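Local coordinates for ferric-siderophore receptor protein (Streptomyces coelicolor, PDB 2X4L) that probably binds ferric siderophores outside the cell and hands them on for import, as solute-binding proteins of its family do, at residues 190-195 with 317-322; 150-155 with 180-185; 292-297 with 312-317. All coordinates share one frame; numbering follows the deposited sequence.

The three contacts tie the long helix 173-195 and the C-terminal helix 304-320 to each other and to the elements beside them. Interaction 1 joins the ends of the two helices, interaction 2 packs the middle of helix 173-195 against 150-155, and interaction 3 sets helix 304-320 on strand 293-296. Interactions 1 and 3 share Ala317, their centres about 11 Å apart; the centre of interaction 2 lies about 18 Å from that of interaction 1 and about 16 Å from that of interaction 3. Ala185 CB meets Asp312 OD1 at 3.5 Å, bringing interactions 2 and 3 together. In this family the siderophore probably binds in the cleft between the two lobes that helix 173-195 connects.

Interaction 1 of 3, residues 190-195 with 317-322; sequences RAAAKA and AIENAK
Ala192 meets Ile318 and Glu319 where two helices running in roughly the same direction come close, their nearest CA atoms, of Ala192 and Glu319, only 5.6 Å apart. The methyl CB of Ala192 rests on the aliphatic part of the glutamate, 3.7 Å from Glu319 CG. From the residue just before it, the branch methyl of Ile318 reaches the backbone: Ile318 CG2 lies 3.6 Å from Ala192 O and 4.2 Å from Ala192 CB. That methyl stands anti to its own backbone N, while the CG1 branch turns off beside it (chi1 -70°). No hydrogen bond crosses between 190-195 and 317-322, and the small alanine is what permits so close an approach. Further out, Glu319 extends past Ala192 so that OE2 forms a salt bridge with Arg188, one turn earlier on the helix of Ala192. Lys196 NZ donates toward the carbonyl oxygens of Ile318, Glu319 and Ala321, placing a positive charge where helix 304-320 ends and probably favouring that end electrostatically. Such side-by-side packing of the interlobe helix and the C-terminal helix belongs to the two-lobed fold of siderophore-binding proteins with one long connecting helix.

Interaction 2 of 3, residues 150-155 with 180-185; sequences RQLTQP and AAFDKA
The Phe182 ring meets 150-155 with its edge: Leu152 CD2 and Thr153 CG2 both lie near the ring plane, and neither segment lays a side chain over a face. A third edge neighbour is Asp183 of the same helix; its OD2 forms a salt bridge with Lys179, also on that helix, and secondarily its OD1 lies in the ring plane, 3.6 Å from Phe182 CD2, an approach that suits the slightly positive rim of an aromatic ring. Helix 173-195, which carries the phenylalanine, is the long helix bridging the two lobes in this class of binding protein, and 150-155 leads into helix 153-165 packed beside it.

The backbones stay well apart, the nearest CA atoms, of Thr153 and Phe182, being 10.0 Å from each other, and the aromatic side chain spans the distance. Its CG stands anti to the backbone N (chi1 175°), which sends the ring outward from the helix to present its far end to the partner. There the ring and the threonine side chain cross at about a right angle. Leu152 comes in on the other side of CZ, its CD2 4.4 Å from Phe182 CE1. These contacts are loose and purely apolar, with no hydrogen bond between the segments.

Surrounding residues complete the packing. Phe182 also makes an edge-to-face pair with Tyr304 and touches Thr308 and Leu311 of helix 304-320, while Leu152 leans on Pro300 and Leu302 and Thr153 on Tyr224. The turn that carries Leu152 and Thr153 is closed by Gln154 N bonding to Gln151 O at 2.9 Å. Within that turn the threonine methyl is directed at the phenyl rim, Thr153 CG2 lying 4.1 Å from Phe182 CZ and just as far from Phe182 CE2.

Interaction 3 of 3, residues 292-297 with 312-317; sequences QVIARS and DNLAEA
Ile294 drives the end of its side chain against the backbone of residues 312-317 of helix 304-320, overlapping Asn313, Leu314 and Ala317. Strand 293-296 and this helix form a beta-alpha unit of the C-terminal lobe: the chain leaves the strand and returns along the helix, so that the axes of the short segments 293-296 and 312-317 run nearly antiparallel at 160°, 9.0 Å apart at closest approach. The terminal methyl does most of the touching. Ile294 CD1 is 3.5 Å from Asn313 O and 3.8 Å from Leu314 CA, and on the next turn it meets the methyl of Ala317, at 4.1 Å from Ala317 CB. Ile294 CG2 flanks the same methyl, so the alanine sits against both branches. With chi1 at 62°, CG1 lies between the backbone N and the carbonyl carbon, which directs CD1 at the helix.

Asn313 O is already engaged, accepting the helical bond from Ala317 N, and the isoleucine methyl packs beside it. The strand itself is held by backbone bonds of Ile294 to Ile263 and Met265 of the parallel neighbour 262-266. The Leu314 side chain touches Ile264, Phe225 and Leu189, filling the interior between sheet and helices. Arg296, farther along the strand, forms a salt bridge with Asp221.

At the border of this apolar patch a single water joins the two segments: it donates to Ala295 O at 2.8 Å and accepts from Asn313 ND2 at 3.1 Å.

Interaction 1 of 3, residues 190-195 with 317-322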
ATOM      1  N   ARG A 190       4.069  14.030  13.171  1.00 11.57           N
ATOM      2  CA  ARG A 190       4.928  15.228  13.076  1.00 11.78           C
ATOM      3  C   ARG A 190       5.509  15.596  14.403  1.00  9.93           C
ATOM      4  O   ARG A 190       6.726  15.925  14.491  1.00 11.30           O
ATOM      5  CB  ARG A 190       4.173  16.436  12.491  1.00 13.07           C
ATOM      6  CG  ARG A 190       5.038  17.645  12.258  1.00 17.11           C
ATOM      7  CD  ARG A 190       4.252  18.859  11.739  1.00 17.71           C
ATOM      8  NE  ARG A 190       3.630  18.618  10.442  1.00 25.21           N
ATOM      9  CZ  ARG A 190       2.319  18.431  10.190  1.00 30.86           C
ATOM     10  NH1 ARG A 190       1.389  18.398  11.160  1.00 35.44           N
ATOM     11  NH2 ARG A 190       1.890  18.295   8.926  1.00 30.43           N
ATOM     12  N   ALA A 191       4.659  15.538  15.439  1.00 10.35           N
ATOM     13  CA  ALA A 191       5.133  15.873  16.818  1.00  9.92           C
ATOM     14  C   ALA A 191       6.160  14.845  17.299  1.00 11.24           C
ATOM     15  O   ALA A 191       7.154  15.226  17.893  1.00 11.80           O
ATOM     16  CB  ALA A 191       3.918  15.915  17.802  1.00 11.50           C
ATOM     17  N   ALA A 192       5.883  13.563  17.021  1.00 11.55           N
ATOM     18  CA  ALA A 192       6.785  12.514  17.506  1.00 10.80           C
ATOM     19  C   ALA A 192       8.185  12.743  16.856  1.00 12.01           C
ATOM     20  O   ALA A 192       9.213  12.557  17.472  1.00 12.56           O
ATOM     21  CB  ALA A 192       6.229  11.163  17.167  1.00 11.83           C
ATOM     22  N   ALA A 193       8.195  13.049  15.548  1.00 12.47           N
ATOM     23  CA  ALA A 193       9.436  13.188  14.811  1.00 13.80           C
ATOM     24  C   ALA A 193      10.167  14.435  15.261  1.00 13.83           C
ATOM     25  O   ALA A 193      11.422  14.406  15.341  1.00 16.84           O
ATOM     26  CB  ALA A 193       9.132  13.172  13.321  1.00 13.29           C
ATOM     27  N   LYS A 194       9.427  15.487  15.645  1.00 13.88           N
ATOM     28  CA  LYS A 194      10.060  16.653  16.249  1.00 14.97           C
ATOM     29  C   LYS A 194      10.683  16.368  17.627  1.00 14.87           C
ATOM     30  O   LYS A 194      11.798  16.915  17.971  1.00 17.26           O
ATOM     31  CB  LYS A 194       9.026  17.808  16.353  1.00 16.81           C
ATOM     32  CG  LYS A 194       9.684  19.088  16.790  1.00 17.34           C
ATOM     33  CD  LYS A 194       8.701  20.182  16.972  1.00 26.26           C
ATOM     34  CE  LYS A 194       7.575  20.155  15.984  1.00 34.32           C
ATOM     35  NZ  LYS A 194       6.448  20.552  16.882  1.00 29.61           N
ATOM     36  N   ALA A 195       9.964  15.564  18.422  1.00 15.03           N
ATOM     37  CA  ALA A 195      10.498  15.188  19.760  1.00 15.74           C
ATOM     38  C   ALA A 195      11.692  14.270  19.741  1.00 16.69           C
ATOM     39  O   ALA A 195      12.432  14.223  20.732  1.00 18.83           O
ATOM     40  CB  ALA A 195       9.398  14.598  20.634  1.00 16.82           C
ATOM     41  N   ALA A 317       5.939   4.011  17.607  1.00 11.15           N
ATOM     42  CA  ALA A 317       7.213   3.403  17.652  1.00 11.49           C
ATOM     43  C   ALA A 317       8.288   4.472  17.935  1.00 10.81           C
ATOM     44  O   ALA A 317       9.146   4.300  18.793  1.00 12.58           O
ATOM     45  CB  ALA A 317       7.512   2.675  16.296  1.00 11.60           C
ATOM     46  N   ILE A 318       8.145   5.632  17.268  1.00 10.13           N
ATOM     47  CA  ILE A 318       9.145   6.694  17.480  1.00 11.20           C
ATOM     48  C   ILE A 318       9.052   7.286  18.875  1.00 12.03           C
ATOM     49  O   ILE A 318      10.068   7.535  19.525  1.00 14.07           O
ATOM     50  CB  ILE A 318       8.966   7.787  16.378  1.00 10.38           C
ATOM     51  CG1 ILE A 318       9.434   7.177  15.009  1.00  9.55           C
ATOM     52  CG2 ILE A 318       9.865   9.057  16.672  1.00 13.96           C
ATOM     53  CD1 ILE A 318       9.078   8.150  13.843  1.00 12.70           C
ATOM     54  N   GLU A 319       7.838   7.491  19.342  1.00 12.47           N
ATOM     55  CA  GLU A 319       7.614   8.039  20.708  1.00 13.43           C
ATOM     56  C   GLU A 319       8.301   7.209  21.775  1.00 16.48           C
ATOM     57  O   GLU A 319       8.868   7.770  22.714  1.00 18.45           O
ATOM     58  CB  GLU A 319       6.069   8.100  21.013  1.00 11.65           C
ATOM     59  CG  GLU A 319       5.353   9.163  20.211  1.00 13.23           C
ATOM     60  CD  GLU A 319       3.881   8.909  20.039  1.00 14.13           C
ATOM     61  OE1 GLU A 319       3.354   7.870  20.608  1.00 13.80           O
ATOM     62  OE2 GLU A 319       3.207   9.701  19.314  1.00 12.73           O
ATOM     63  N   ASN A 320       8.275   5.893  21.579  1.00 14.83           N
ATOM     64  CA  ASN A 320       8.772   4.980  22.626  1.00 16.70           C
ATOM     65  C   ASN A 320      10.148   4.424  22.350  1.00 15.80           C
ATOM     66  O   ASN A 320      10.725   3.811  23.270  1.00 19.59           O
ATOM     67  CB  ASN A 320       7.735   3.937  22.789  1.00 18.00           C
ATOM     68  CG  ASN A 320       6.444   4.578  23.310  1.00 19.60           C
ATOM     69  OD1 ASN A 320       5.443   4.807  22.572  1.00 21.84           O
ATOM     70  ND2 ASN A 320       6.476   4.958  24.606  1.00 21.21           N
ATOM     71  N   ALA A 321      10.723   4.724  21.186  1.00 16.37           N
ATOM     72  CA  ALA A 321      11.985   4.090  20.815  1.00 15.16           C
ATOM     73  C   ALA A 321      13.163   4.617  21.647  1.00 17.92           C
ATOM     74  O   ALA A 321      13.271   5.811  21.949  1.00 18.88           O
ATOM     75  CB  ALA A 321      12.248   4.403  19.345  1.00 14.69           C
ATOM     76  N   LYS A 322      14.104   3.719  21.923  1.00 17.05           N
ATOM     77  CA  LYS A 322      15.417   4.049  22.412  1.00 18.31           C
ATOM     78  C   LYS A 322      16.380   4.099  21.253  1.00 18.42           C
ATOM     79  O   LYS A 322      16.212   3.329  20.324  1.00 16.72           O
ATOM     80  CB  LYS A 322      15.854   2.935  23.387  1.00 20.37           C
ATOM     81  CG  LYS A 322      15.084   2.938  24.692  1.00 27.58           C
ATOM     82  CD  LYS A 322      15.301   1.574  25.428  1.00 38.06           C
ATOM     83  CE  LYS A 322      14.064   1.172  26.245  1.00 45.21           C
ATOM     84  NZ  LYS A 322      13.700   2.249  27.229  1.00 46.49           N
TER

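Interaction 2 of 3, residues 150-155 with 180-185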
ATOM      1  N   ARG A 150       5.069  10.417  -5.283  1.00 13.44           N
ATOM      2  CA  ARG A 150       4.221  11.458  -4.696  1.00 14.27           C
ATOM      3  C   ARG A 150       3.931  11.097  -3.233  1.00 12.63           C
ATOM      4  O   ARG A 150       4.207   9.971  -2.825  1.00 13.68           O
ATOM      5  CB  ARG A 150       2.907  11.612  -5.451  1.00 13.42           C
ATOM      6  CG  ARG A 150       2.049  10.328  -5.394  1.00 14.74           C
ATOM      7  CD  ARG A 150       0.932  10.262  -6.498  1.00 15.52           C
ATOM      8  NE  ARG A 150       1.517  10.361  -7.811  1.00 16.71           N
ATOM      9  CZ  ARG A 150       0.807  10.798  -8.872  1.00 23.18           C
ATOM     10  NH1 ARG A 150      -0.461  11.168  -8.741  1.00 22.94           N
ATOM     11  NH2 ARG A 150       1.395  10.877 -10.072  1.00 23.25           N
ATOM     12  N   GLN A 151       3.349  12.020  -2.443  1.00 14.77           N
ATOM     13  CA  GLN A 151       3.006  11.717  -1.101  1.00 13.18           C
ATOM     14  C   GLN A 151       1.640  11.132  -1.004  1.00 13.01           C
ATOM     15  O   GLN A 151       0.768  11.409  -1.807  1.00 14.77           O
ATOM     16  CB  GLN A 151       3.044  12.988  -0.248  1.00 14.54           C
ATOM     17  CG  GLN A 151       4.498  13.516  -0.108  1.00 16.88           C
ATOM     18  CD  GLN A 151       4.558  14.794   0.658  1.00 19.86           C
ATOM     19  OE1 GLN A 151       3.780  15.043   1.573  1.00 17.25           O
ATOM     20  NE2 GLN A 151       5.594  15.598   0.344  1.00 22.62           N
ATOM     21  N   LEU A 152       1.481  10.314   0.020  1.00 12.29           N
ATOM     22  CA  LEU A 152       0.271   9.553   0.294  1.00 12.50           C
ATOM     23  C   LEU A 152      -1.039  10.359   0.240  1.00 12.83           C
ATOM     24  O   LEU A 152      -2.029   9.861  -0.100  1.00 12.66           O
ATOM     25  CB  LEU A 152       0.411   8.898   1.652  1.00 13.17           C
ATOM     26  CG  LEU A 152      -0.645   7.966   2.192  1.00 12.08           C
ATOM     27  CD1 LEU A 152      -0.875   6.745   1.270  1.00 15.95           C
ATOM     28  CD2 LEU A 152      -0.474   7.570   3.641  1.00 13.75           C
ATOM     29  N   THR A 153      -0.979  11.610   0.643  1.00 13.88           N
ATOM     30  CA  THR A 153      -2.180  12.415   0.695  1.00 14.23           C
ATOM     31  C   THR A 153      -2.789  12.577  -0.708  1.00 15.87           C
ATOM     32  O   THR A 153      -3.953  12.731  -0.820  1.00 15.57           O
ATOM     33  CB  THR A 153      -1.858  13.801   1.319  1.00 15.74           C
ATOM     34  OG1 THR A 153      -0.666  14.236   0.756  1.00 17.37           O
ATOM     35  CG2 THR A 153      -1.696  13.682   2.831  1.00 16.78           C
ATOM     36  N   GLN A 154      -1.939  12.501  -1.729  1.00 17.92           N
ATOM     37  CA  GLN A 154      -2.368  12.583  -3.118  1.00 20.49           C
ATOM     38  C   GLN A 154      -3.366  11.481  -3.453  1.00 17.67           C
ATOM     39  O   GLN A 154      -4.560  11.746  -3.591  1.00 18.03           O
ATOM     40  CB  GLN A 154      -1.161  12.504  -4.056  1.00 21.78           C
ATOM     41  CG  GLN A 154      -1.506  12.685  -5.526  1.00 27.43           C
ATOM     42  CD  GLN A 154      -0.632  13.720  -6.206  1.00 36.97           C
ATOM     43  OE1 GLN A 154       0.483  13.995  -5.763  1.00 38.54           O
ATOM     44  NE2 GLN A 154      -1.135  14.299  -7.290  1.00 37.84           N
ATOM     45  N   PRO A 155      -2.884  10.248  -3.587  1.00 17.52           N
ATOM     46  CA  PRO A 155      -3.789   9.145  -3.913  1.00 15.87           C
ATOM     47  C   PRO A 155      -4.917   8.978  -2.915  1.00 14.42           C
ATOM     48  O   PRO A 155      -5.926   8.456  -3.291  1.00 14.46           O
ATOM     49  CB  PRO A 155      -2.852   7.935  -3.950  1.00 15.00           C
ATOM     50  CG  PRO A 155      -1.649   8.333  -3.106  1.00 13.21           C
ATOM     51  CD  PRO A 155      -1.492   9.787  -3.475  1.00 17.02           C
ATOM     52  N   ALA A 180     -10.679  13.240   9.889  1.00 16.04           N
ATOM     53  CA  ALA A 180     -10.203  13.973  11.053  1.00 16.64           C
ATOM     54  C   ALA A 180      -9.219  13.104  11.812  1.00 15.83           C
ATOM     55  O   ALA A 180      -8.208  13.660  12.317  1.00 16.22           O
ATOM     56  CB  ALA A 180     -11.408  14.293  11.950  1.00 19.20           C
ATOM     57  N   ALA A 181      -9.475  11.768  11.904  1.00 16.67           N
ATOM     58  CA  ALA A 181      -8.566  10.909  12.659  1.00 15.51           C
ATOM     59  C   ALA A 181      -7.223  10.821  11.895  1.00 14.32           C
ATOM     60  O   ALA A 181      -6.146  10.814  12.526  1.00 14.12           O
ATOM     61  CB  ALA A 181      -9.172   9.518  12.874  1.00 15.37           C
ATOM     62  N   PHE A 182      -7.247  10.804  10.564  1.00 12.57           N
ATOM     63  CA  PHE A 182      -6.004  10.742   9.805  1.00 12.97           C
ATOM     64  C   PHE A 182      -5.270  12.059  10.058  1.00 12.97           C
ATOM     65  O   PHE A 182      -4.049  12.001  10.270  1.00 13.03           O
ATOM     66  CB  PHE A 182      -6.361  10.658   8.344  1.00 12.55           C
ATOM     67  CG  PHE A 182      -5.181  10.708   7.416  1.00 11.93           C
ATOM     68  CD1 PHE A 182      -4.521   9.574   7.009  1.00 10.35           C
ATOM     69  CD2 PHE A 182      -4.808  11.934   6.898  1.00 12.19           C
ATOM     70  CE1 PHE A 182      -3.411   9.659   6.169  1.00 12.12           C
ATOM     71  CE2 PHE A 182      -3.765  12.054   6.031  1.00 13.17           C
ATOM     72  CZ  PHE A 182      -3.054  10.918   5.599  1.00 13.57           C
ATOM     73  N   ASP A 183      -5.963  13.220  10.042  1.00 13.71           N
ATOM     74  CA  ASP A 183      -5.214  14.470  10.206  1.00 13.18           C
ATOM     75  C   ASP A 183      -4.598  14.519  11.594  1.00 13.31           C
ATOM     76  O   ASP A 183      -3.456  15.052  11.764  1.00 15.00           O
ATOM     77  CB  ASP A 183      -6.166  15.647  10.016  1.00 14.90           C
ATOM     78  CG  ASP A 183      -6.579  15.873   8.539  1.00 17.17           C
ATOM     79  OD1 ASP A 183      -5.972  15.302   7.638  1.00 19.92           O
ATOM     80  OD2 ASP A 183      -7.555  16.643   8.348  1.00 24.89           O
ATOM     81  N   LYS A 184      -5.311  13.971  12.598  1.00 12.32           N
ATOM     82  CA  LYS A 184      -4.816  13.915  13.970  1.00 13.92           C
ATOM     83  C   LYS A 184      -3.555  13.019  14.038  1.00 13.04           C
ATOM     84  O   LYS A 184      -2.561  13.388  14.734  1.00 12.95           O
ATOM     85  CB  LYS A 184      -5.946  13.485  14.932  1.00 14.57           C
ATOM     86  CG  LYS A 184      -5.429  13.398  16.331  1.00 16.53           C
ATOM     87  CD  LYS A 184      -6.606  13.078  17.260  1.00 18.05           C
ATOM     88  CE  LYS A 184      -6.202  13.027  18.737  1.00 22.17           C
ATOM     89  NZ  LYS A 184      -7.495  12.917  19.597  1.00 24.17           N
ATOM     90  N   ALA A 185      -3.585  11.882  13.369  1.00 12.42           N
ATOM     91  CA  ALA A 185      -2.452  10.970  13.414  1.00 11.67           C
ATOM     92  C   ALA A 185      -1.299  11.563  12.655  1.00 11.88           C
ATOM     93  O   ALA A 185      -0.143  11.299  13.037  1.00 11.59           O
ATOM     94  CB  ALA A 185      -2.843   9.619  12.780  1.00 13.11           C
TER

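Interaction 3 of 3, residues 292-297 with 312-317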
ATOM      1  N   GLN A 292      11.889  -3.048  18.633  1.00 16.50           N
ATOM      2  CA  GLN A 292      11.521  -1.820  17.940  1.00 13.84           C
ATOM      3  C   GLN A 292      11.293  -2.056  16.442  1.00 12.70           C
ATOM      4  O   GLN A 292      11.829  -1.391  15.607  1.00 13.77           O
ATOM      5  CB  GLN A 292      12.569  -0.721  18.213  1.00 13.04           C
ATOM      6  CG  GLN A 292      12.489  -0.360  19.666  1.00 14.80           C
ATOM      7  CD  GLN A 292      13.527   0.623  20.164  1.00 15.18           C
ATOM      8  OE1 GLN A 292      14.384   1.116  19.435  1.00 17.45           O
ATOM      9  NE2 GLN A 292      13.430   0.916  21.440  1.00 15.26           N
ATOM     10  N   VAL A 293      10.535  -3.077  16.132  1.00 12.98           N
ATOM     11  CA  VAL A 293      10.175  -3.472  14.749  1.00 11.63           C
ATOM     12  C   VAL A 293       8.659  -3.417  14.708  1.00 11.71           C
ATOM     13  O   VAL A 293       7.933  -4.008  15.537  1.00 14.03           O
ATOM     14  CB  VAL A 293      10.682  -4.873  14.444  1.00 12.26           C
ATOM     15  CG1 VAL A 293      10.317  -5.296  13.005  1.00 13.38           C
ATOM     16  CG2 VAL A 293      12.266  -4.967  14.591  1.00 14.04           C
ATOM     17  N   ILE A 294       8.143  -2.750  13.675  1.00 10.74           N
ATOM     18  CA  ILE A 294       6.736  -2.747  13.383  1.00 10.00           C
ATOM     19  C   ILE A 294       6.459  -3.040  11.975  1.00  9.75           C
ATOM     20  O   ILE A 294       7.409  -3.167  11.159  1.00 10.26           O
ATOM     21  CB  ILE A 294       6.106  -1.368  13.748  1.00 10.95           C
ATOM     22  CG1 ILE A 294       6.688  -0.211  12.952  1.00 10.14           C
ATOM     23  CG2 ILE A 294       6.162  -1.137  15.295  1.00 13.11           C
ATOM     24  CD1 ILE A 294       5.754   1.075  12.993  1.00 12.55           C
ATOM     25  N   ALA A 295       5.205  -3.042  11.520  1.00 10.34           N
ATOM     26  CA  ALA A 295       4.890  -3.211  10.096  1.00  8.65           C
ATOM     27  C   ALA A 295       5.023  -1.920   9.315  1.00  9.34           C
ATOM     28  O   ALA A 295       4.846  -0.818   9.857  1.00 11.26           O
ATOM     29  CB  ALA A 295       3.453  -3.741   9.978  1.00 10.78           C
ATOM     30  N   ARG A 296       5.345  -2.091   8.038  1.00  9.37           N
ATOM     31  CA  ARG A 296       5.167  -1.105   7.040  1.00  8.49           C
ATOM     32  C   ARG A 296       4.165  -1.678   6.013  1.00  8.86           C
ATOM     33  O   ARG A 296       4.308  -2.870   5.690  1.00 10.00           O
ATOM     34  CB  ARG A 296       6.471  -0.859   6.255  1.00  9.00           C
ATOM     35  CG  ARG A 296       6.261   0.188   5.108  1.00  9.88           C
ATOM     36  CD  ARG A 296       7.508   0.354   4.192  1.00 10.33           C
ATOM     37  NE  ARG A 296       7.101   1.203   3.097  1.00  9.13           N
ATOM     38  CZ  ARG A 296       7.683   1.177   1.899  1.00  9.55           C
ATOM     39  NH1 ARG A 296       8.707   0.313   1.628  1.00 11.23           N
ATOM     40  NH2 ARG A 296       7.127   1.926   0.916  1.00  9.62           N
ATOM     41  N   SER A 297       3.273  -0.830   5.463  1.00  9.26           N
ATOM     42  CA  SER A 297       2.431  -1.265   4.338  1.00  8.27           C
ATOM     43  C   SER A 297       2.909  -0.562   3.067  1.00  9.09           C
ATOM     44  O   SER A 297       2.516   0.593   2.808  1.00  9.49           O
ATOM     45  CB  SER A 297       0.975  -0.894   4.648  1.00  7.71           C
ATOM     46  OG  SER A 297       0.501  -1.651   5.728  1.00  9.47           O
ATOM     47  N   ASP A 312      -0.310   6.343  13.078  1.00 10.41           N
ATOM     48  CA  ASP A 312      -0.268   6.056  14.543  1.00 11.45           C
ATOM     49  C   ASP A 312       0.818   5.041  14.845  1.00 10.53           C
ATOM     50  O   ASP A 312       1.471   5.185  15.890  1.00 11.07           O
ATOM     51  CB  ASP A 312      -1.654   5.524  15.029  1.00 11.82           C
ATOM     52  CG  ASP A 312      -2.635   6.607  15.272  1.00 15.11           C
ATOM     53  OD1 ASP A 312      -2.270   7.755  15.691  1.00 14.59           O
ATOM     54  OD2 ASP A 312      -3.865   6.331  15.093  1.00 17.58           O
ATOM     55  N   ASN A 313       0.937   3.977  14.034  1.00 11.01           N
ATOM     56  CA  ASN A 313       1.878   2.915  14.456  1.00 10.98           C
ATOM     57  C   ASN A 313       3.310   3.447  14.431  1.00  9.19           C
ATOM     58  O   ASN A 313       4.135   3.142  15.315  1.00  9.85           O
ATOM     59  CB  ASN A 313       1.818   1.702  13.522  1.00 11.08           C
ATOM     60  CG  ASN A 313       0.570   0.924  13.691  1.00 13.97           C
ATOM     61  OD1 ASN A 313      -0.190   1.082  14.675  1.00 15.76           O
ATOM     62  ND2 ASN A 313       0.330   0.093  12.661  1.00 17.09           N
ATOM     63  N   LEU A 314       3.635   4.209  13.409  1.00  9.72           N
ATOM     64  CA  LEU A 314       4.986   4.766  13.291  1.00 10.90           C
ATOM     65  C   LEU A 314       5.241   5.855  14.355  1.00  9.29           C
ATOM     66  O   LEU A 314       6.312   5.882  14.966  1.00 10.57           O
ATOM     67  CB  LEU A 314       5.218   5.300  11.839  1.00 11.28           C
ATOM     68  CG  LEU A 314       6.623   5.904  11.651  1.00  9.79           C
ATOM     69  CD1 LEU A 314       7.767   4.898  11.951  1.00 10.34           C
ATOM     70  CD2 LEU A 314       6.765   6.274  10.209  1.00 10.82           C
ATOM     71  N   ALA A 315       4.224   6.732  14.559  1.00  9.99           N
ATOM     72  CA  ALA A 315       4.364   7.635  15.689  1.00 10.88           C
ATOM     73  C   ALA A 315       4.631   6.938  17.044  1.00  9.96           C
ATOM     74  O   ALA A 315       5.526   7.337  17.783  1.00 11.98           O
ATOM     75  CB  ALA A 315       3.135   8.547  15.829  1.00 12.61           C
ATOM     76  N   GLU A 316       3.841   5.908  17.336  1.00 10.19           N
ATOM     77  CA  GLU A 316       4.002   5.163  18.578  1.00 12.32           C
ATOM     78  C   GLU A 316       5.423   4.586  18.690  1.00 10.94           C
ATOM     79  O   GLU A 316       6.036   4.644  19.758  1.00 13.02           O
ATOM     80  CB  GLU A 316       2.948   4.048  18.637  1.00 11.46           C
ATOM     81  CG  GLU A 316       3.068   3.191  19.900  1.00 13.58           C
ATOM     82  CD  GLU A 316       2.045   2.103  19.896  1.00 20.19           C
ATOM     83  OE1 GLU A 316       1.875   1.335  18.933  1.00 18.35           O
ATOM     84  OE2 GLU A 316       1.328   2.034  20.889  1.00 23.57           O
ATOM     85  N   ALA A 317       5.939   4.011  17.607  1.00 11.15           N
ATOM     86  CA  ALA A 317       7.213   3.403  17.652  1.00 11.49           C
ATOM     87  C   ALA A 317       8.288   4.472  17.935  1.00 10.81           C
ATOM     88  O   ALA A 317       9.146   4.300  18.793  1.00 12.58           O
ATOM     89  CB  ALA A 317       7.512   2.675  16.296  1.00 11.60           C
TER
HETATM   90  O   HOH W   1       2.201   0.156  10.179  1.00 12.66           O